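Local coordinates for kappa-carrageenase (Pseudoalteromonas carrageenovora, PDB 1DYP), which hydrolyses internal beta-1,4 linkages of kappa-carrageenan between D-galactose 4-sulfate and 3,6-anhydro-D-galactose, through a catalytic domain with a tunnel-shaped active site, at residues 158-163 with 167-172; 68-71 with 76-79; 117-122 with 195-200. The protein carries 1 engineered substitution. All coordinates share one frame; numbering follows the deposited sequence.

Contact 1: residues 158-163 with 167-172; sequences NIVVKN and TWMRPG
Asn-158, Ile-159 and Val-160 pair with Met-169, Trp-168 and Thr-167 in an antiparallel hairpin beside the catalytic machinery: the side chain of Trp-168 comes within about 5 Å of that of the nucleophile, Glu-137. Four backbone bonds join the arms, two in each hydrogen-bonded pair, with Met-169 N to Asn-158 O at 2.8 Å. The non-hydrogen-bonded pair between them, Ile-159 and Trp-168, carries a CH-pi contact. Ile-159 CG1 stands 3.5 Å from the centroid of the five-membered ring, 15° off its normal, and an extended chi2 of 176° carries CD1 onward to 3.4 Å from Trp-168 CE2. Arg-170 CZ lies over the opposite face, toward the rim. In this GH16 beta-sandwich, strand 151-162 also pairs with strand 133-139, which bears the nucleophile, and Tyr-135 of that strand meets the indole ring. With an alanine at Trp-168, Ile-159 would probably lose the aromatic face that covers its CG1 and CD1, and Tyr-135 its ring neighbour. On the face occupied by Asn-158, Val-160 and Thr-167, the selenium of Met-169 (a selenomethionine) sits 3.7 Å from Val-160 CG1, while the extended side chain of Lys-162 crosses that of Met-169 at about a right angle, Lys-162 NZ 3.7 Å from SE. Asn-158 lays OD1 3.3 Å from Met-169 CB; that oxygen is hydrogen-bonded to Asn-178 ND2, from the short helix 175-178.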
ATOM      1  N   ASN A 158     -11.850   4.289  -0.340  1.00  7.73           N
ATOM      2  CA  ASN A 158     -12.234   5.680  -0.524  1.00  8.20           C
ATOM      3  C   ASN A 158     -13.330   6.102   0.430  1.00  8.58           C
ATOM      4  O   ASN A 158     -13.977   5.271   1.063  1.00  8.67           O
ATOM      5  CB  ASN A 158     -12.735   5.919  -1.954  1.00  8.17           C
ATOM      6  CG  ASN A 158     -13.995   5.127  -2.272  1.00  7.95           C
ATOM      7  OD1 ASN A 158     -13.940   3.922  -2.481  1.00  7.45           O
ATOM      8  ND2 ASN A 158     -15.140   5.810  -2.300  1.00  7.81           N
ATOM      9  N   ILE A 159     -13.509   7.414   0.525  1.00  9.16           N
ATOM     10  CA  ILE A 159     -14.567   8.005   1.325  1.00  9.69           C
ATOM     11  C   ILE A 159     -15.297   8.920   0.355  1.00  9.92           C
ATOM     12  O   ILE A 159     -14.696   9.828  -0.223  1.00  9.79           O
ATOM     13  CB  ILE A 159     -14.038   8.866   2.483  1.00  9.72           C
ATOM     14  CG1 ILE A 159     -13.327   7.990   3.514  1.00  9.92           C
ATOM     15  CG2 ILE A 159     -15.207   9.610   3.137  1.00  9.80           C
ATOM     16  CD1 ILE A 159     -12.686   8.778   4.641  1.00 10.37           C
ATOM     17  N   VAL A 160     -16.585   8.670   0.160  1.00 10.46           N
ATOM     18  CA  VAL A 160     -17.377   9.488  -0.742  1.00 10.75           C
ATOM     19  C   VAL A 160     -18.678   9.874  -0.056  1.00 11.19           C
ATOM     20  O   VAL A 160     -19.239   9.098   0.716  1.00 11.06           O
ATOM     21  CB  VAL A 160     -17.678   8.740  -2.069  1.00 10.79           C
ATOM     22  CG1 VAL A 160     -18.487   7.481  -1.794  1.00 10.47           C
ATOM     23  CG2 VAL A 160     -18.420   9.655  -3.031  1.00 10.59           C
ATOM     24  N   VAL A 161     -19.147  11.084  -0.326  1.00 11.75           N
ATOM     25  CA  VAL A 161     -20.382  11.563   0.276  1.00 12.44           C
ATOM     26  C   VAL A 161     -21.606  10.934  -0.387  1.00 13.01           C
ATOM     27  O   VAL A 161     -21.840  11.114  -1.583  1.00 12.87           O
ATOM     28  CB  VAL A 161     -20.480  13.102   0.175  1.00 12.27           C
ATOM     29  CG1 VAL A 161     -21.809  13.582   0.740  1.00 12.34           C
ATOM     30  CG2 VAL A 161     -19.326  13.743   0.929  1.00 12.45           C
ATOM     31  N   LYS A 162     -22.370  10.186   0.402  1.00 13.95           N
ATOM     32  CA  LYS A 162     -23.588   9.527  -0.065  1.00 14.97           C
ATOM     33  C   LYS A 162     -24.738   9.988   0.820  1.00 15.39           C
ATOM     34  O   LYS A 162     -24.686   9.833   2.041  1.00 15.40           O
ATOM     35  CB  LYS A 162     -23.467   8.007   0.047  1.00 15.35           C
ATOM     36  CG  LYS A 162     -22.479   7.355  -0.896  1.00 16.08           C
ATOM     37  CD  LYS A 162     -22.530   5.846  -0.702  1.00 16.61           C
ATOM     38  CE  LYS A 162     -21.614   5.106  -1.659  1.00 16.85           C
ATOM     39  NZ  LYS A 162     -21.715   3.633  -1.454  1.00 17.48           N
ATOM     40  N   ASN A 163     -25.776  10.542   0.201  1.00 16.00           N
ATOM     41  CA  ASN A 163     -26.926  11.038   0.944  1.00 16.47           C
ATOM     42  C   ASN A 163     -26.459  12.021   2.009  1.00 16.39           C
ATOM     43  O   ASN A 163     -26.928  11.995   3.150  1.00 16.36           O
ATOM     44  CB  ASN A 163     -27.683   9.882   1.605  1.00 17.20           C
ATOM     45  CG  ASN A 163     -28.255   8.913   0.597  1.00 17.80           C
ATOM     46  OD1 ASN A 163     -28.894   9.316  -0.379  1.00 18.54           O
ATOM     47  ND2 ASN A 163     -28.039   7.624   0.828  1.00 18.46           N
ATOM     48  N   THR A 167     -19.055   8.500   3.317  1.00 14.94           N
ATOM     49  CA  THR A 167     -19.141   7.053   3.423  1.00 15.08           C
ATOM     50  C   THR A 167     -17.873   6.321   3.026  1.00 15.07           C
ATOM     51  O   THR A 167     -17.286   6.596   1.982  1.00 14.76           O
ATOM     52  CB  THR A 167     -20.294   6.524   2.557  1.00 15.24           C
ATOM     53  OG1 THR A 167     -21.523   7.129   2.984  1.00 15.80           O
ATOM     54  CG2 THR A 167     -20.401   5.013   2.673  1.00 15.54           C
ATOM     55  N   TRP A 168     -17.461   5.383   3.870  1.00 15.08           N
ATOM     56  CA  TRP A 168     -16.279   4.586   3.595  1.00 15.37           C
ATOM     57  C   TRP A 168     -16.626   3.434   2.673  1.00 15.13           C
ATOM     58  O   TRP A 168     -17.653   2.773   2.841  1.00 15.55           O
ATOM     59  CB  TRP A 168     -15.696   4.008   4.881  1.00 15.85           C
ATOM     60  CG  TRP A 168     -14.589   4.804   5.452  1.00 16.69           C
ATOM     61  CD1 TRP A 168     -14.666   5.711   6.467  1.00 16.76           C
ATOM     62  CD2 TRP A 168     -13.215   4.759   5.052  1.00 16.85           C
ATOM     63  NE1 TRP A 168     -13.422   6.232   6.730  1.00 17.09           N
ATOM     64  CE2 TRP A 168     -12.513   5.665   5.875  1.00 17.03           C
ATOM     65  CE3 TRP A 168     -12.511   4.040   4.078  1.00 16.82           C
ATOM     66  CZ2 TRP A 168     -11.135   5.873   5.755  1.00 17.08           C
ATOM     67  CZ3 TRP A 168     -11.140   4.246   3.957  1.00 16.96           C
ATOM     68  CH2 TRP A 168     -10.468   5.156   4.793  1.00 17.08           C
HETATM   69  N   MSE A 169     -15.767   3.203   1.692  1.00 14.40           N
HETATM   70  CA  MSE A 169     -15.958   2.103   0.764  1.00 14.04           C
HETATM   71  C   MSE A 169     -14.659   1.319   0.753  1.00 13.90           C
HETATM   72  O   MSE A 169     -13.593   1.859   0.464  1.00 13.29           O
HETATM   73  CB  MSE A 169     -16.307   2.620  -0.633  1.00 13.68           C
HETATM   74  CG  MSE A 169     -17.729   3.158  -0.731  1.00 13.57           C
HETATM   75 SE   MSE A 169     -18.194   3.844  -2.458  1.00 13.13          SE
HETATM   76  CE  MSE A 169     -18.113   2.197  -3.467  1.00 13.13           C
ATOM     77  N   ARG A 170     -14.759   0.044   1.104  1.00 13.87           N
ATOM     78  CA  ARG A 170     -13.602  -0.831   1.158  1.00 14.05           C
ATOM     79  C   ARG A 170     -13.849  -2.045   0.280  1.00 13.58           C
ATOM     80  O   ARG A 170     -14.989  -2.337  -0.080  1.00 13.54           O
ATOM     81  CB  ARG A 170     -13.348  -1.253   2.606  1.00 14.71           C
ATOM     82  CG  ARG A 170     -13.194  -0.065   3.546  1.00 15.06           C
ATOM     83  CD  ARG A 170     -12.972  -0.497   4.986  1.00 14.79           C
ATOM     84  NE  ARG A 170     -12.825   0.649   5.881  1.00 11.32           N
ATOM     85  CZ  ARG A 170     -13.820   1.459   6.233  1.00  9.09           C
ATOM     86  N   PRO A 171     -12.784  -2.771  -0.081  1.00 13.09           N
ATOM     87  CA  PRO A 171     -12.952  -3.952  -0.930  1.00 12.79           C
ATOM     88  C   PRO A 171     -13.907  -5.000  -0.376  1.00 12.56           C
ATOM     89  O   PRO A 171     -14.645  -5.627  -1.128  1.00 12.26           O
ATOM     90  CB  PRO A 171     -11.522  -4.475  -1.085  1.00 12.90           C
ATOM     91  CG  PRO A 171     -10.834  -3.992   0.155  1.00 12.94           C
ATOM     92  CD  PRO A 171     -11.373  -2.593   0.303  1.00 12.91           C
ATOM     93  N   GLY A 172     -13.901  -5.187   0.938  1.00 12.40           N
ATOM     94  CA  GLY A 172     -14.776  -6.184   1.529  1.00 12.50           C
ATOM     95  C   GLY A 172     -16.249  -5.823   1.535  1.00 12.54           C
ATOM     96  O   GLY A 172     -17.108  -6.698   1.408  1.00 12.88           O
TER

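Contact 2: residues 68-71 with 76-79; sequences FWDG and QVAN
A beta hairpin brings Phe-68 and Trp-69, near the end of strand 54-70, against Val-77 and Gln-76, near the start of strand 75-95. Phe-68 and Val-77 form the hydrogen-bonded pair: Phe-68 N donates to Val-77 O at 2.8 Å, and Val-77 N returns a bond to Phe-68 O at 2.7 Å, both nearly straight. Trp-69 and Gln-76 make the neighbouring non-hydrogen-bonded pair. Here the glutamine bends at chi2 (-63°), bringing its amide back beside the benzo part of the indole, the two planes 35° apart. The modelled 2.9 Å from Gln-76 NE2 to Trp-69 CE3 is unusually short, which makes the detail of this approach doubtful. On the Phe-68 side, Val-77 CG2 touches Asp-70 CB at 3.9 Å. The aspartate's carboxylate looks elsewhere, OD1 bonding Tyr-246 OH and OD2 the side-chain amides of Asn-73 and Gln-75. Phe-68 in turn stacks on Tyr-80, beyond the corner that the chain turns at Ala-78 and Asn-79. Cys-72, in the loop between the arms, is disulfide-linked to Cys-242. Successive antiparallel strands joined by a short loop, with a hydrogen-bonded pair next to a non-hydrogen-bonded one, are the mark of a beta hairpin, here at the margin of the GH16 sandwich, away from the catalytic residues.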
ATOM      1  N   PHE A  68      -2.841   5.647  20.693  1.00 10.31           N
ATOM      2  CA  PHE A  68      -3.560   4.763  19.789  1.00 10.34           C
ATOM      3  C   PHE A  68      -5.026   5.155  19.692  1.00 10.47           C
ATOM      4  O   PHE A  68      -5.674   5.405  20.706  1.00 10.74           O
ATOM      5  CB  PHE A  68      -3.432   3.338  20.328  1.00 10.06           C
ATOM      6  CG  PHE A  68      -4.200   2.305  19.558  1.00  9.86           C
ATOM      7  CD1 PHE A  68      -3.711   1.809  18.355  1.00  9.80           C
ATOM      8  CD2 PHE A  68      -5.390   1.791  20.064  1.00  9.95           C
ATOM      9  CE1 PHE A  68      -4.392   0.806  17.667  1.00  9.81           C
ATOM     10  CE2 PHE A  68      -6.081   0.785  19.381  1.00  9.88           C
ATOM     11  CZ  PHE A  68      -5.574   0.293  18.180  1.00  9.67           C
ATOM     12  N   TRP A  69      -5.544   5.221  18.470  1.00 10.44           N
ATOM     13  CA  TRP A  69      -6.947   5.553  18.279  1.00 10.62           C
ATOM     14  C   TRP A  69      -7.772   4.278  18.398  1.00 10.59           C
ATOM     15  O   TRP A  69      -7.633   3.355  17.594  1.00 10.47           O
ATOM     16  CB  TRP A  69      -7.185   6.191  16.911  1.00 10.87           C
ATOM     17  CG  TRP A  69      -8.647   6.380  16.593  1.00 11.22           C
ATOM     18  CD1 TRP A  69      -9.351   5.776  15.594  1.00 11.44           C
ATOM     19  CD2 TRP A  69      -9.576   7.226  17.283  1.00 11.69           C
ATOM     20  NE1 TRP A  69     -10.661   6.193  15.615  1.00 11.58           N
ATOM     21  CE2 TRP A  69     -10.826   7.084  16.643  1.00 11.67           C
ATOM     22  CE3 TRP A  69      -9.475   8.091  18.380  1.00 11.88           C
ATOM     23  CZ2 TRP A  69     -11.969   7.777  17.062  1.00 12.09           C
ATOM     24  CZ3 TRP A  69     -10.610   8.781  18.799  1.00 12.22           C
ATOM     25  CH2 TRP A  69     -11.842   8.618  18.137  1.00 12.09           C
ATOM     26  N   ASP A  70      -8.616   4.241  19.420  1.00 10.51           N
ATOM     27  CA  ASP A  70      -9.500   3.115  19.687  1.00 10.56           C
ATOM     28  C   ASP A  70     -10.851   3.482  19.074  1.00 10.57           C
ATOM     29  O   ASP A  70     -11.756   3.966  19.760  1.00 10.47           O
ATOM     30  CB  ASP A  70      -9.604   2.924  21.203  1.00 10.62           C
ATOM     31  CG  ASP A  70     -10.572   1.829  21.605  1.00 10.71           C
ATOM     32  OD1 ASP A  70     -11.112   1.124  20.726  1.00 10.82           O
ATOM     33  OD2 ASP A  70     -10.781   1.683  22.826  1.00 11.19           O
ATOM     34  N   GLY A  71     -10.961   3.262  17.768  1.00 10.55           N
ATOM     35  CA  GLY A  71     -12.176   3.581  17.038  1.00 10.95           C
ATOM     36  C   GLY A  71     -13.450   2.980  17.590  1.00 11.19           C
ATOM     37  O   GLY A  71     -14.492   3.633  17.608  1.00 11.13           O
ATOM     38  N   GLN A  76      -9.007   8.220  22.044  1.00 15.19           N
ATOM     39  CA  GLN A  76      -7.567   8.131  21.868  1.00 15.03           C
ATOM     40  C   GLN A  76      -7.069   7.513  23.170  1.00 14.59           C
ATOM     41  O   GLN A  76      -7.514   7.904  24.249  1.00 14.93           O
ATOM     42  CB  GLN A  76      -6.954   9.524  21.703  1.00 15.42           C
ATOM     43  CG  GLN A  76      -7.166  10.170  20.346  1.00 16.19           C
ATOM     44  CD  GLN A  76      -6.514   9.386  19.225  1.00 16.45           C
ATOM     45  OE1 GLN A  76      -5.557   8.647  19.449  1.00 17.27           O
ATOM     46  NE2 GLN A  76      -7.018   9.555  18.010  0.50 16.93           N
ATOM     47  N   VAL A  77      -6.165   6.543  23.077  1.00 13.83           N
ATOM     48  CA  VAL A  77      -5.629   5.905  24.274  1.00 13.26           C
ATOM     49  C   VAL A  77      -4.134   6.185  24.384  1.00 12.88           C
ATOM     50  O   VAL A  77      -3.366   5.871  23.478  1.00 12.89           O
ATOM     51  CB  VAL A  77      -5.854   4.377  24.246  1.00 13.03           C
ATOM     52  CG1 VAL A  77      -5.304   3.746  25.514  1.00 13.02           C
ATOM     53  CG2 VAL A  77      -7.337   4.073  24.102  1.00 13.29           C
ATOM     54  N   ALA A  78      -3.728   6.782  25.498  1.00 12.57           N
ATOM     55  CA  ALA A  78      -2.325   7.106  25.722  1.00 12.02           C
ATOM     56  C   ALA A  78      -1.520   5.876  26.127  1.00 11.82           C
ATOM     57  O   ALA A  78      -2.058   4.926  26.693  1.00 11.59           O
ATOM     58  CB  ALA A  78      -2.204   8.177  26.800  1.00 12.39           C
ATOM     59  N   ASN A  79      -0.225   5.906  25.830  1.00 11.54           N
ATOM     60  CA  ASN A  79       0.678   4.816  26.176  1.00 11.23           C
ATOM     61  C   ASN A  79       0.115   3.443  25.839  1.00 11.00           C
ATOM     62  O   ASN A  79       0.206   2.514  26.642  1.00 10.95           O
ATOM     63  CB  ASN A  79       1.015   4.866  27.669  1.00 11.53           C
ATOM     64  CG  ASN A  79       1.567   6.210  28.095  1.00 11.95           C
ATOM     65  OD1 ASN A  79       2.309   6.848  27.352  1.00 12.06           O
ATOM     66  ND2 ASN A  79       1.216   6.641  29.301  1.00 12.27           N
TER

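Contact 3: residues 117-122 with 195-200; sequences FWMYST and YGVNVT
Phe-117 and Met-119 reach from strand 113-120 across the buried interior of the beta-sandwich to Tyr-195 and Val-197 of strand 193-199. The touching parts run in similar directions, 24° apart, yet their nearest CA atoms, those of Phe-117 and Tyr-195, are 8.0 Å apart, so the meeting is one of side chains between sheets rather than of paired strands. Phe-117 holds CG anti to the backbone N (chi1 175°), which places the ring against strand 193-199. Its edge then approaches a backbone oxygen lying near the ring plane: Phe-117 CE2 is 3.6 Å from Tyr-195 O. The tyrosine's own ring leads away from the contact, to Phe-186 and Pro-188.

Met-119, a selenomethionine, takes a different path. Its CG sits between the backbone N and the carbonyl carbon (chi1 60°), the chain runs extended through chi2, and a bend at chi3 brings the methyl up to Val-197. There Met-119 CE and Val-197 CG1 meet tip to tip at 3.9 Å. Tyr-100, of strand 98-105, touches both side chains, while Leu-227 and Leu-229 of strand 225-233 pack on Phe-117. Between the two inward residues, Trp-118 turns the other way and touches Glu-137 and Asp-139, both active-site residues, with NE1 bonded to Ser-230 OG. Along 117-119 the strand thus alternates, Trp-118 on the side of the catalytic residues and Phe-117 and Met-119 in the core between the sheets. With methyl against methyl and a ring edge beside an oxygen, the contact probably rests on apolar burial and dispersion, to which the slightly positive ring hydrogens near the carbonyl oxygen may add a weak electrostatic attraction.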
ATOM      1  N   PHE A 117       2.154  -2.117  -2.009  1.00  5.31           N
ATOM      2  CA  PHE A 117       2.569  -1.082  -2.939  1.00  5.43           C
ATOM      3  C   PHE A 117       1.229  -0.412  -3.197  1.00  5.52           C
ATOM      4  O   PHE A 117       0.302  -1.025  -3.726  1.00  5.35           O
ATOM      5  CB  PHE A 117       3.157  -1.699  -4.211  1.00  5.37           C
ATOM      6  CG  PHE A 117       3.508  -0.694  -5.274  1.00  5.46           C
ATOM      7  CD1 PHE A 117       4.028   0.555  -4.942  1.00  5.45           C
ATOM      8  CD2 PHE A 117       3.342  -1.014  -6.615  1.00  5.35           C
ATOM      9  CE1 PHE A 117       4.375   1.474  -5.932  1.00  5.66           C
ATOM     10  CE2 PHE A 117       3.687  -0.109  -7.614  1.00  5.66           C
ATOM     11  CZ  PHE A 117       4.205   1.139  -7.273  1.00  5.49           C
ATOM     12  N   TRP A 118       1.123   0.845  -2.793  1.00  5.75           N
ATOM     13  CA  TRP A 118      -0.135   1.555  -2.913  1.00  6.11           C
ATOM     14  C   TRP A 118       0.076   3.057  -2.909  1.00  6.39           C
ATOM     15  O   TRP A 118       1.204   3.539  -2.875  1.00  6.48           O
ATOM     16  CB  TRP A 118      -1.034   1.155  -1.736  1.00  6.54           C
ATOM     17  CG  TRP A 118      -0.390   1.372  -0.382  1.00  6.68           C
ATOM     18  CD1 TRP A 118       0.808   0.876   0.046  1.00  6.96           C
ATOM     19  CD2 TRP A 118      -0.917   2.138   0.708  1.00  6.76           C
ATOM     20  NE1 TRP A 118       1.063   1.286   1.335  1.00  7.04           N
ATOM     21  CE2 TRP A 118       0.019   2.063   1.764  1.00  7.01           C
ATOM     22  CE3 TRP A 118      -2.090   2.878   0.897  1.00  6.86           C
ATOM     23  CZ2 TRP A 118      -0.180   2.702   2.992  1.00  7.10           C
ATOM     24  CZ3 TRP A 118      -2.290   3.514   2.123  1.00  7.21           C
ATOM     25  CH2 TRP A 118      -1.338   3.420   3.152  1.00  7.19           C
HETATM   26  N   MSE A 119      -1.022   3.793  -2.964  1.00  6.43           N
HETATM   27  CA  MSE A 119      -0.955   5.244  -2.934  1.00  6.74           C
HETATM   28  C   MSE A 119      -2.224   5.741  -2.268  1.00  6.94           C
HETATM   29  O   MSE A 119      -3.298   5.154  -2.428  1.00  6.59           O
HETATM   30  CB  MSE A 119      -0.806   5.821  -4.350  1.00  7.26           C
HETATM   31  CG  MSE A 119      -1.936   5.490  -5.315  1.00  7.43           C
HETATM   32 SE   MSE A 119      -1.501   5.985  -7.138  1.00  7.59          SE
HETATM   33  CE  MSE A 119      -0.720   4.302  -7.702  1.00  8.24           C
ATOM     34  N   TYR A 120      -2.099   6.808  -1.494  1.00  7.09           N
ATOM     35  CA  TYR A 120      -3.256   7.337  -0.803  1.00  7.56           C
ATOM     36  C   TYR A 120      -3.154   8.832  -0.626  1.00  7.96           C
ATOM     37  O   TYR A 120      -2.062   9.398  -0.596  1.00  7.89           O
ATOM     38  CB  TYR A 120      -3.423   6.661   0.566  1.00  7.74           C
ATOM     39  CG  TYR A 120      -2.343   6.971   1.584  1.00  8.03           C
ATOM     40  CD1 TYR A 120      -1.028   6.537   1.399  1.00  8.07           C
ATOM     41  CD2 TYR A 120      -2.649   7.662   2.757  1.00  8.20           C
ATOM     42  CE1 TYR A 120      -0.049   6.777   2.364  1.00  8.30           C
ATOM     43  CE2 TYR A 120      -1.679   7.909   3.724  1.00  8.52           C
ATOM     44  CZ  TYR A 120      -0.384   7.463   3.525  1.00  8.37           C
ATOM     45  OH  TYR A 120       0.571   7.693   4.494  1.00  8.76           O
ATOM     46  N   SER A 121      -4.315   9.459  -0.508  1.00  8.38           N
ATOM     47  CA  SER A 121      -4.396  10.897  -0.337  1.00  8.93           C
ATOM     48  C   SER A 121      -4.618  11.226   1.123  1.00  9.46           C
ATOM     49  O   SER A 121      -4.761  10.341   1.968  1.00  9.22           O
ATOM     50  CB  SER A 121      -5.577  11.449  -1.133  1.00  8.83           C
ATOM     51  OG  SER A 121      -6.803  11.046  -0.538  1.00  8.73           O
ATOM     52  N   THR A 122      -4.623  12.518   1.412  1.00 10.24           N
ATOM     53  CA  THR A 122      -4.902  12.989   2.751  1.00 10.87           C
ATOM     54  C   THR A 122      -6.423  12.916   2.794  1.00 10.97           C
ATOM     55  O   THR A 122      -7.068  12.761   1.753  1.00 11.01           O
ATOM     56  CB  THR A 122      -4.471  14.447   2.912  1.00 11.26           C
ATOM     57  OG1 THR A 122      -4.919  15.194   1.775  1.00 12.26           O
ATOM     58  CG2 THR A 122      -2.960  14.549   3.021  1.00 11.55           C
ATOM     59  N   TYR A 195       4.599  -5.624 -10.034  1.00  7.14           N
ATOM     60  CA  TYR A 195       3.234  -5.273  -9.687  1.00  6.77           C
ATOM     61  C   TYR A 195       2.991  -3.864 -10.202  1.00  6.59           C
ATOM     62  O   TYR A 195       3.682  -2.923  -9.816  1.00  6.75           O
ATOM     63  CB  TYR A 195       3.078  -5.333  -8.169  1.00  6.68           C
ATOM     64  CG  TYR A 195       3.338  -6.715  -7.618  1.00  6.19           C
ATOM     65  CD1 TYR A 195       2.335  -7.685  -7.614  1.00  6.38           C
ATOM     66  CD2 TYR A 195       4.603  -7.072  -7.151  1.00  6.09           C
ATOM     67  CE1 TYR A 195       2.585  -8.977  -7.161  1.00  5.91           C
ATOM     68  CE2 TYR A 195       4.866  -8.366  -6.694  1.00  6.00           C
ATOM     69  CZ  TYR A 195       3.851  -9.310  -6.704  1.00  6.11           C
ATOM     70  OH  TYR A 195       4.098 -10.590  -6.264  1.00  6.08           O
ATOM     71  N   GLY A 196       2.013  -3.715 -11.082  1.00  6.38           N
ATOM     72  CA  GLY A 196       1.759  -2.397 -11.620  1.00  6.45           C
ATOM     73  C   GLY A 196       0.301  -2.041 -11.740  1.00  6.40           C
ATOM     74  O   GLY A 196      -0.587  -2.882 -11.595  1.00  6.04           O
ATOM     75  N   VAL A 197       0.055  -0.765 -11.994  1.00  6.70           N
ATOM     76  CA  VAL A 197      -1.298  -0.289 -12.169  1.00  6.90           C
ATOM     77  C   VAL A 197      -1.277   0.902 -13.107  1.00  7.23           C
ATOM     78  O   VAL A 197      -0.374   1.737 -13.055  1.00  7.24           O
ATOM     79  CB  VAL A 197      -1.944   0.122 -10.820  1.00  7.05           C
ATOM     80  CG1 VAL A 197      -1.295   1.383 -10.277  1.00  7.29           C
ATOM     81  CG2 VAL A 197      -3.441   0.318 -11.008  1.00  7.10           C
ATOM     82  N   ASN A 198      -2.249   0.946 -14.007  1.00  7.51           N
ATOM     83  CA  ASN A 198      -2.354   2.061 -14.921  1.00  7.58           C
ATOM     84  C   ASN A 198      -3.582   2.820 -14.467  1.00  7.80           C
ATOM     85  O   ASN A 198      -4.682   2.266 -14.408  1.00  7.55           O
ATOM     86  CB  ASN A 198      -2.530   1.590 -16.361  1.00  7.84           C
ATOM     87  CG  ASN A 198      -2.482   2.739 -17.341  1.00  8.18           C
ATOM     88  OD1 ASN A 198      -1.720   3.684 -17.153  1.00  8.41           O
ATOM     89  ND2 ASN A 198      -3.285   2.662 -18.396  1.00  8.68           N
ATOM     90  N   VAL A 199      -3.385   4.086 -14.128  1.00  7.90           N
ATOM     91  CA  VAL A 199      -4.474   4.921 -13.655  1.00  8.15           C
ATOM     92  C   VAL A 199      -4.780   6.036 -14.645  1.00  8.49           C
ATOM     93  O   VAL A 199      -3.892   6.798 -15.023  1.00  8.47           O
ATOM     94  CB  VAL A 199      -4.117   5.563 -12.291  1.00  8.00           C
ATOM     95  CG1 VAL A 199      -5.308   6.318 -11.735  1.00  8.14           C
ATOM     96  CG2 VAL A 199      -3.656   4.486 -11.312  1.00  8.05           C
ATOM     97  N   THR A 200      -6.036   6.112 -15.075  1.00  8.96           N
ATOM     98  CA  THR A 200      -6.479   7.166 -15.981  1.00  9.44           C
ATOM     99  C   THR A 200      -7.703   7.767 -15.303  1.00  9.74           C
ATOM    100  O   THR A 200      -8.172   7.243 -14.294  1.00  9.46           O
ATOM    101  CB  THR A 200      -6.893   6.627 -17.368  1.00  9.57           C
ATOM    102  OG1 THR A 200      -8.169   5.982 -17.275  1.00  9.92           O
ATOM    103  CG2 THR A 200      -5.860   5.639 -17.884  1.00  9.61           C
TER

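Overall arrangement
From the N terminus, contact 2 comes first, closing a short hairpin loop between strands 54-70 and 75-95 before either other contact begins. Segment 117-122 then opens contact 3, which is completed only when the chain returns at 195-200. Contact 1 opens and closes entirely within that long excursion, as a tight hairpin of strands 151-162 and 165-169. No pair of contacts crosses along the chain, and none touches another: the centres of contacts 2 and 3 lie about 29 Å apart. Contacts 1 and 2 each join neighbouring strands in a hairpin, one beside the catalytic strand 133-139 and one at the edge of the sandwich, while contact 3 links sheet to sheet across distant sequence.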